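Local coordinates for protein Rv3303c-lpdA (Mycobacterium tuberculosis, PDB 1XDI) that reduces quinones such as menadione with NADH or NADPH as electron donor, using one bound FAD per subunit of a homotetramer, at residues A[244-256]-A[259-273]. Residues are numbered along the deposited sequence; the frame is centred on the assembly and turned at random.
Sequences ARAASVTRTGAGV and TMTDGRTVEGSHALM
Val-249 and Val-256 converge on the methyl of Ala-271, the valines reaching out from the meander 246-268 and the alanine from the strand that follows it. The CG1 atoms supply the contacts: that of Val-249 lies 3.9 Å from Ala-271 CB, that of Val-256 3.8 Å. In Val-249 chi1 is 170°, which sets CG1 anti to the backbone N and leaves CG2 to meet the thioether end of Met-273, whose chain bends at chi2 and chi3 to bring CE tip to tip with it. Val-258 also touches Val-249, while Met-273 continues onto Val-188 of strand 185-188. Near the other end of the meander, Met-260 SD packs 3.7 Å from Ala-244 CB; both residues rest on Val-211 of strand 208-211.

Main-chain hydrogen bonds pair the strands of the meander itself. Ser-248 and Thr-259 form a hydrogen-bonded antiparallel pair, with Thr-259 N giving Ser-248 O a nearly straight bond (3.1 Å, 172°). Thr-259 O takes Ser-248 N in its carbonyl plane and a weak second bond from Ala-247 N, a classic beta bulge that shifts the register by one residue. Val-256 and Gly-268 exchange bonds in both directions, and beside this pair Gly-255 CA makes a CA-H...O contact with Gly-268 O. A type I turn, Met-260 to Gly-263, links the second and third strands.

The apolar contacts of Val-249 and Val-256 with Ala-271 and Met-273 join this three-stranded antiparallel meander to strand 270-273 of the parallel sheet of a Rossmann-type domain, as in the NAD(P)H-binding domain of flavoprotein disulfide reductases.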
loop_
_atom_site.group_PDB
_atom_site.type_symbol
_atom_site.label_atom_id
_atom_site.label_comp_id
_atom_site.label_asym_id
_atom_site.label_seq_id
_atom_site.Cartn_x
_atom_site.Cartn_y
_atom_site.Cartn_z
ATOM N N ALA A 244 -22.928 41.885 10.693
ATOM C CA ALA A 244 -24.207 42.369 11.120
ATOM C C ALA A 244 -25.158 41.202 11.127
ATOM O O ALA A 244 -24.987 40.241 10.367
ATOM C CB ALA A 244 -24.680 43.463 10.192
ATOM N N ARG A 245 -26.124 41.260 12.032
ATOM C CA ARG A 245 -27.130 40.225 12.147
ATOM C C ARG A 245 -28.477 40.932 11.928
ATOM O O ARG A 245 -28.657 42.114 12.284
ATOM C CB ARG A 245 -27.107 39.582 13.533
ATOM C CG ARG A 245 -25.748 39.059 14.065
ATOM C CD ARG A 245 -25.965 38.281 15.424
ATOM N NE ARG A 245 -24.728 37.959 16.160
ATOM C CZ ARG A 245 -24.678 37.282 17.323
ATOM N NH1 ARG A 245 -25.811 36.843 17.889
ATOM N NH2 ARG A 245 -23.500 37.048 17.936
ATOM N N ALA A 246 -29.427 40.228 11.331
ATOM C CA ALA A 246 -30.706 40.842 11.115
ATOM C C ALA A 246 -31.566 40.768 12.384
ATOM O O ALA A 246 -31.943 39.686 12.833
ATOM C CB ALA A 246 -31.390 40.173 9.973
ATOM N N ALA A 247 -31.869 41.927 12.960
ATOM C CA ALA A 247 -32.707 42.048 14.144
ATOM C C ALA A 247 -34.142 41.622 13.794
ATOM O O ALA A 247 -34.886 41.138 14.640
ATOM C CB ALA A 247 -32.676 43.474 14.608
ATOM N N SER A 248 -34.532 41.794 12.527
ATOM C CA SER A 248 -35.864 41.389 12.060
ATOM C C SER A 248 -36.024 41.609 10.556
ATOM O O SER A 248 -35.222 42.328 9.947
ATOM C CB SER A 248 -36.921 42.223 12.747
ATOM O OG SER A 248 -37.263 43.317 11.909
ATOM N N VAL A 249 -37.057 41.021 9.951
ATOM C CA VAL A 249 -37.325 41.252 8.526
ATOM C C VAL A 249 -38.820 41.477 8.360
ATOM O O VAL A 249 -39.622 40.542 8.413
ATOM C CB VAL A 249 -36.903 40.080 7.609
ATOM C CG1 VAL A 249 -37.437 40.315 6.253
ATOM C CG2 VAL A 249 -35.422 39.973 7.525
ATOM N N THR A 250 -39.178 42.742 8.162
ATOM C CA THR A 250 -40.564 43.201 8.010
ATOM C C THR A 250 -40.943 43.298 6.558
ATOM O O THR A 250 -40.091 43.442 5.683
ATOM C CB THR A 250 -40.724 44.621 8.548
ATOM O OG1 THR A 250 -40.138 44.707 9.846
ATOM C CG2 THR A 250 -42.177 45.014 8.610
ATOM N N ARG A 251 -42.241 43.290 6.319
ATOM C CA ARG A 251 -42.756 43.425 4.972
ATOM C C ARG A 251 -43.241 44.844 4.694
ATOM O O ARG A 251 -44.112 45.362 5.366
ATOM C CB ARG A 251 -43.882 42.452 4.770
ATOM C CG ARG A 251 -43.881 41.918 3.404
ATOM C CD ARG A 251 -44.572 40.604 3.386
ATOM N NE ARG A 251 -44.938 40.252 2.023
ATOM C CZ ARG A 251 -46.182 40.222 1.581
ATOM N NH1 ARG A 251 -47.195 40.524 2.391
ATOM N NH2 ARG A 251 -46.406 39.880 0.328
ATOM N N THR A 252 -42.657 45.491 3.705
ATOM C CA THR A 252 -43.065 46.852 3.411
ATOM C C THR A 252 -44.034 46.871 2.269
ATOM O O THR A 252 -44.554 45.844 1.842
ATOM C CB THR A 252 -41.880 47.734 3.016
ATOM O OG1 THR A 252 -41.520 47.489 1.648
ATOM C CG2 THR A 252 -40.722 47.429 3.879
ATOM N N GLY A 253 -44.250 48.072 1.773
ATOM C CA GLY A 253 -45.150 48.273 0.671
ATOM C C GLY A 253 -45.042 47.172 -0.344
ATOM O O GLY A 253 -45.790 46.196 -0.301
ATOM N N ALA A 254 -44.097 47.300 -1.261
ATOM C CA ALA A 254 -43.981 46.271 -2.269
ATOM C C ALA A 254 -42.728 45.440 -2.064
ATOM O O ALA A 254 -42.533 44.411 -2.710
ATOM C CB ALA A 254 -43.977 46.910 -3.628
ATOM N N GLY A 255 -41.877 45.878 -1.146
ATOM C CA GLY A 255 -40.661 45.127 -0.915
ATOM C C GLY A 255 -40.552 44.483 0.444
ATOM O O GLY A 255 -41.484 43.853 0.964
ATOM N N VAL A 256 -39.392 44.697 1.039
ATOM C CA VAL A 256 -39.075 44.126 2.323
ATOM C C VAL A 256 -38.111 45.062 3.095
ATOM O O VAL A 256 -37.181 45.648 2.502
ATOM C CB VAL A 256 -38.467 42.738 2.038
ATOM C CG1 VAL A 256 -37.143 42.581 2.691
ATOM C CG2 VAL A 256 -39.445 41.692 2.431
ATOM N N THR A 259 -33.948 44.957 9.035
ATOM C CA THR A 259 -33.412 45.804 10.111
ATOM C C THR A 259 -32.401 45.000 10.896
ATOM O O THR A 259 -32.714 43.896 11.357
ATOM C CB THR A 259 -34.488 46.237 11.106
ATOM O OG1 THR A 259 -35.619 46.712 10.385
ATOM C CG2 THR A 259 -33.977 47.336 11.976
ATOM N N MET A 260 -31.200 45.529 11.071
ATOM C CA MET A 260 -30.243 44.734 11.799
ATOM C C MET A 260 -29.904 45.310 13.155
ATOM O O MET A 260 -30.040 46.495 13.389
ATOM C CB MET A 260 -28.991 44.438 10.940
ATOM C CG MET A 260 -28.337 45.619 10.253
ATOM S SD MET A 260 -27.608 45.143 8.650
ATOM C CE MET A 260 -27.886 46.552 7.704
ATOM N N THR A 261 -29.480 44.424 14.044
ATOM C CA THR A 261 -29.154 44.730 15.432
ATOM C C THR A 261 -28.449 46.021 15.742
ATOM O O THR A 261 -28.423 46.428 16.894
ATOM C CB THR A 261 -28.364 43.605 16.034
ATOM O OG1 THR A 261 -27.091 43.539 15.387
ATOM C CG2 THR A 261 -29.117 42.304 15.831
ATOM N N ASP A 262 -27.889 46.662 14.730
ATOM C CA ASP A 262 -27.202 47.926 14.935
ATOM C C ASP A 262 -28.109 49.120 14.697
ATOM O O ASP A 262 -27.706 50.256 14.950
ATOM C CB ASP A 262 -25.968 48.043 14.013
ATOM C CG ASP A 262 -26.321 48.126 12.519
ATOM O OD1 ASP A 262 -27.529 48.095 12.194
ATOM O OD2 ASP A 262 -25.382 48.214 11.667
ATOM N N GLY A 263 -29.313 48.855 14.187
ATOM C CA GLY A 263 -30.258 49.910 13.905
ATOM C C GLY A 263 -30.409 50.350 12.450
ATOM O O GLY A 263 -31.504 50.781 12.050
ATOM N N ARG A 264 -29.336 50.260 11.658
ATOM C CA ARG A 264 -29.376 50.663 10.242
ATOM C C ARG A 264 -30.378 49.758 9.505
ATOM O O ARG A 264 -30.759 48.711 10.035
ATOM C CB ARG A 264 -27.967 50.539 9.616
ATOM C CG ARG A 264 -26.856 50.892 10.554
ATOM C CD ARG A 264 -25.867 51.825 9.963
ATOM N NE ARG A 264 -25.522 52.858 10.936
ATOM C CZ ARG A 264 -25.609 54.177 10.707
ATOM N NH1 ARG A 264 -26.019 54.626 9.512
ATOM N NH2 ARG A 264 -25.343 55.052 11.681
ATOM N N THR A 265 -30.811 50.141 8.306
ATOM C CA THR A 265 -31.757 49.288 7.595
ATOM C C THR A 265 -31.398 49.168 6.101
ATOM O O THR A 265 -30.601 49.954 5.641
ATOM C CB THR A 265 -33.203 49.848 7.773
ATOM O OG1 THR A 265 -33.197 51.260 7.551
ATOM C CG2 THR A 265 -33.739 49.568 9.189
ATOM N N VAL A 266 -31.897 48.157 5.369
ATOM C CA VAL A 266 -31.683 48.060 3.895
ATOM C C VAL A 266 -33.060 47.749 3.360
ATOM O O VAL A 266 -33.935 47.293 4.104
ATOM C CB VAL A 266 -30.830 46.879 3.376
ATOM C CG1 VAL A 266 -29.790 47.377 2.402
ATOM C CG2 VAL A 266 -30.219 46.149 4.485
ATOM N N GLU A 267 -33.266 47.959 2.079
ATOM C CA GLU A 267 -34.570 47.661 1.523
ATOM C C GLU A 267 -34.480 46.836 0.221
ATOM O O GLU A 267 -33.785 47.193 -0.700
ATOM C CB GLU A 267 -35.360 48.978 1.267
ATOM C CG GLU A 267 -36.071 49.593 2.488
ATOM C CD GLU A 267 -37.507 50.108 2.166
ATOM O OE1 GLU A 267 -38.207 49.474 1.317
ATOM O OE2 GLU A 267 -37.948 51.120 2.773
ATOM N N GLY A 268 -35.161 45.720 0.121
ATOM C CA GLY A 268 -35.078 45.023 -1.142
ATOM C C GLY A 268 -36.474 44.619 -1.610
ATOM O O GLY A 268 -37.494 45.018 -1.015
ATOM N N SER A 269 -36.545 43.855 -2.695
ATOM C CA SER A 269 -37.845 43.380 -3.109
ATOM C C SER A 269 -38.148 42.132 -2.270
ATOM O O SER A 269 -39.301 41.928 -1.823
ATOM C CB SER A 269 -37.864 43.014 -4.582
ATOM O OG SER A 269 -36.616 42.500 -4.984
ATOM N N HIS A 270 -37.096 41.337 -2.027
ATOM C CA HIS A 270 -37.207 40.078 -1.287
ATOM C C HIS A 270 -36.075 39.854 -0.304
ATOM O O HIS A 270 -35.001 40.424 -0.445
ATOM C CB HIS A 270 -37.170 38.884 -2.250
ATOM C CG HIS A 270 -37.974 39.070 -3.499
ATOM N ND1 HIS A 270 -39.132 38.361 -3.758
ATOM C CD2 HIS A 270 -37.798 39.898 -4.554
ATOM C CE1 HIS A 270 -39.633 38.750 -4.914
ATOM N NE2 HIS A 270 -38.843 39.683 -5.416
ATOM N N ALA A 271 -36.320 38.999 0.684
ATOM C CA ALA A 271 -35.285 38.637 1.645
ATOM C C ALA A 271 -35.187 37.099 1.629
ATOM O O ALA A 271 -36.194 36.371 1.800
ATOM C CB ALA A 271 -35.635 39.135 3.046
ATOM N N LEU A 272 -33.982 36.606 1.365
ATOM C CA LEU A 272 -33.701 35.178 1.372
ATOM C C LEU A 272 -33.065 34.900 2.759
ATOM O O LEU A 272 -31.925 35.365 3.035
ATOM C CB LEU A 272 -32.669 34.821 0.279
ATOM C CG LEU A 272 -32.499 33.340 -0.162
ATOM C CD1 LEU A 272 -31.071 33.051 -0.486
ATOM C CD2 LEU A 272 -32.932 32.382 0.916
ATOM N N MET A 273 -33.771 34.189 3.645
ATOM C CA MET A 273 -33.157 33.837 4.934
ATOM C C MET A 273 -32.175 32.646 4.728
ATOM O O MET A 273 -32.554 31.526 4.304
ATOM C CB MET A 273 -34.219 33.488 5.974
ATOM C CG MET A 273 -35.014 34.681 6.506
ATOM S SD MET A 273 -33.963 36.130 6.821
ATOM C CE MET A 273 -34.871 37.238 5.862
#